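Thiamine pyrophosphokinase (Bacillus subtilis, PDB 3LM8) catalyses the ATP-dependent pyrophosphorylation of thiamine, yielding thiamine diphosphate and AMP, and serves in thiamine salvage. Local coordinates at residues 136-141 and 204-209. The protein carries 1 engineered substitution. Sequence-based numbering, arbitrary orientation.
Sequences IQMFPP and KGILIM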
loop_
_atom_site.group_PDB
_atom_site.type_symbol
_atom_site.label_atom_id
_atom_site.label_comp_id
_atom_site.label_asym_id
_atom_site.label_seq_id
_atom_site.Cartn_x
_atom_site.Cartn_y
_atom_site.Cartn_z
ATOM N N ILE A 136 0.023 -1.802 5.035
ATOM C CA ILE A 136 -0.771 -2.979 4.743
ATOM C C ILE A 136 -0.099 -3.810 3.674
ATOM O O ILE A 136 0.465 -3.268 2.719
ATOM C CB ILE A 136 -2.181 -2.577 4.271
ATOM C CG1 ILE A 136 -2.853 -1.761 5.365
ATOM C CG2 ILE A 136 -3.015 -3.821 3.976
ATOM C CD1 ILE A 136 -3.975 -0.948 4.883
ATOM N N GLN A 137 -0.163 -5.127 3.836
ATOM C CA GLN A 137 0.442 -6.040 2.875
ATOM C C GLN A 137 -0.247 -7.389 2.932
ATOM O O GLN A 137 -0.632 -7.868 3.999
ATOM C CB GLN A 137 1.928 -6.216 3.170
ATOM C CG GLN A 137 2.817 -6.163 1.952
ATOM C CD GLN A 137 4.278 -6.418 2.296
ATOM O OE1 GLN A 137 4.891 -5.669 3.064
ATOM N NE2 GLN A 137 4.842 -7.483 1.729
HETATM N N MSE A 138 -0.411 -7.993 1.765
HETATM C CA MSE A 138 -1.050 -9.289 1.668
HETATM C C MSE A 138 -0.022 -10.337 1.308
HETATM O O MSE A 138 0.925 -10.064 0.579
HETATM C CB MSE A 138 -2.148 -9.260 0.608
HETATM C CG MSE A 138 -3.515 -8.877 1.147
HETATM SE SE MSE A 138 -4.921 -9.110 -0.160
HETATM C CE MSE A 138 -4.097 -10.436 -1.303
ATOM N N PHE A 139 -0.200 -11.541 1.824
ATOM C CA PHE A 139 0.739 -12.606 1.511
ATOM C C PHE A 139 0.081 -13.923 1.158
ATOM O O PHE A 139 -0.946 -14.315 1.737
ATOM C CB PHE A 139 1.686 -12.893 2.681
ATOM C CG PHE A 139 2.559 -11.740 3.076
ATOM C CD1 PHE A 139 2.066 -10.725 3.890
ATOM C CD2 PHE A 139 3.889 -11.689 2.661
ATOM C CE1 PHE A 139 2.888 -9.671 4.290
ATOM C CE2 PHE A 139 4.720 -10.644 3.051
ATOM C CZ PHE A 139 4.221 -9.627 3.871
ATOM N N PRO A 140 0.654 -14.613 0.171
ATOM C CA PRO A 140 0.128 -15.916 -0.240
ATOM C C PRO A 140 0.793 -16.899 0.731
ATOM O O PRO A 140 1.607 -16.498 1.565
ATOM C CB PRO A 140 0.663 -16.073 -1.664
ATOM C CG PRO A 140 2.000 -15.342 -1.609
ATOM C CD PRO A 140 1.635 -14.093 -0.805
ATOM N N PRO A 141 0.442 -18.187 0.662
ATOM C CA PRO A 141 1.103 -19.104 1.596
ATOM C C PRO A 141 2.635 -19.034 1.478
ATOM O O PRO A 141 3.179 -18.825 0.398
ATOM C CB PRO A 141 0.526 -20.452 1.193
ATOM C CG PRO A 141 -0.918 -20.073 0.887
ATOM C CD PRO A 141 -0.734 -18.824 0.036
ATOM N N LYS A 204 -2.024 -22.389 3.603
ATOM C CA LYS A 204 -3.119 -22.125 2.678
ATOM C C LYS A 204 -3.885 -20.834 2.993
ATOM O O LYS A 204 -4.051 -20.463 4.158
ATOM C CB LYS A 204 -4.077 -23.323 2.690
ATOM C CG LYS A 204 -5.093 -23.338 1.551
ATOM C CD LYS A 204 -5.938 -24.613 1.584
ATOM C CE LYS A 204 -6.736 -24.785 0.304
ATOM N NZ LYS A 204 -5.832 -24.990 -0.863
ATOM N N GLY A 205 -4.358 -20.159 1.944
ATOM C CA GLY A 205 -5.100 -18.921 2.125
ATOM C C GLY A 205 -4.360 -17.638 1.769
ATOM O O GLY A 205 -3.229 -17.646 1.278
ATOM N N ILE A 206 -5.021 -16.515 2.021
ATOM C CA ILE A 206 -4.464 -15.196 1.745
ATOM C C ILE A 206 -4.465 -14.437 3.056
ATOM O O ILE A 206 -5.513 -14.223 3.656
ATOM C CB ILE A 206 -5.334 -14.436 0.740
ATOM C CG1 ILE A 206 -5.453 -15.254 -0.543
ATOM C CG2 ILE A 206 -4.742 -13.062 0.459
ATOM C CD1 ILE A 206 -6.536 -14.765 -1.463
ATOM N N LEU A 207 -3.288 -14.031 3.505
ATOM C CA LEU A 207 -3.193 -13.318 4.766
ATOM C C LEU A 207 -2.902 -11.833 4.568
ATOM O O LEU A 207 -2.142 -11.449 3.673
ATOM C CB LEU A 207 -2.097 -13.938 5.616
ATOM C CG LEU A 207 -2.082 -13.457 7.060
ATOM C CD1 LEU A 207 -3.262 -14.099 7.802
ATOM C CD2 LEU A 207 -0.754 -13.826 7.719
ATOM N N ILE A 208 -3.522 -11.001 5.400
ATOM C CA ILE A 208 -3.306 -9.560 5.335
ATOM C C ILE A 208 -2.510 -9.199 6.574
ATOM O O ILE A 208 -2.717 -9.788 7.635
ATOM C CB ILE A 208 -4.632 -8.769 5.369
ATOM C CG1 ILE A 208 -5.548 -9.238 4.246
ATOM C CG2 ILE A 208 -4.349 -7.266 5.194
ATOM C CD1 ILE A 208 -6.921 -8.594 4.272
HETATM N N MSE A 209 -1.598 -8.245 6.446
HETATM C CA MSE A 209 -0.806 -7.827 7.589
HETATM C C MSE A 209 -0.856 -6.328 7.742
HETATM O O MSE A 209 -0.448 -5.587 6.853
HETATM C CB MSE A 209 0.652 -8.254 7.444
HETATM C CG MSE A 209 1.548 -7.757 8.593
HETATM SE SE MSE A 209 3.458 -8.010 8.309
HETATM C CE MSE A 209 3.829 -9.351 9.636
#
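Selenomethionine Met138 is bent at its last torsion (chi3 24°), which turns CE to the side of Ile206, and its SE lies 4.0 Å from Ile206 CG2. Behind this bend, the Met138 side chain crosses that of Ile208 at a slant, its CG 3.7 Å from Ile208 CG1. The other branch of Ile208, CG2, lies beside CG2 of Ile136 at 3.9 Å, the two side chains pointing the same way. On the opposite face, CG of Phe139 stands anti to its carbonyl carbon (chi1 -62°), and the ring presents CE1 at its edge to CB of selenomethionine Met209, 4.1 Å away. Strands 134-139 and 207-212 are antiparallel neighbours in a nine-stranded mixed sheet, flanked by 126-131 and 154-159 respectively, consistent with a sheet shared by the catalytic and vitamin B1-binding regions. Gln137 and Met209 form one hydrogen-bonded pair, with Met209 N to Gln137 O at 2.7 Å; Phe139 and Leu207 form the next, with Leu207 N reaching Phe139 O at 2.9 Å and Phe139 N returning a bond to Leu207 O. Between them lies the non-hydrogen-bonded pair Met138-Ile208. Helix 107-122 packs on the face of Ile136, Met138 and Ile206, while Phe200 and Phe202 of strand 197-202, in the four-stranded antiparallel sheet, meet Leu207 on the face it shares with Phe139. Beyond the paired strands, the Pro141 ring lies against the backbone of 204-209, its CG 3.5 Å from Lys204 CA.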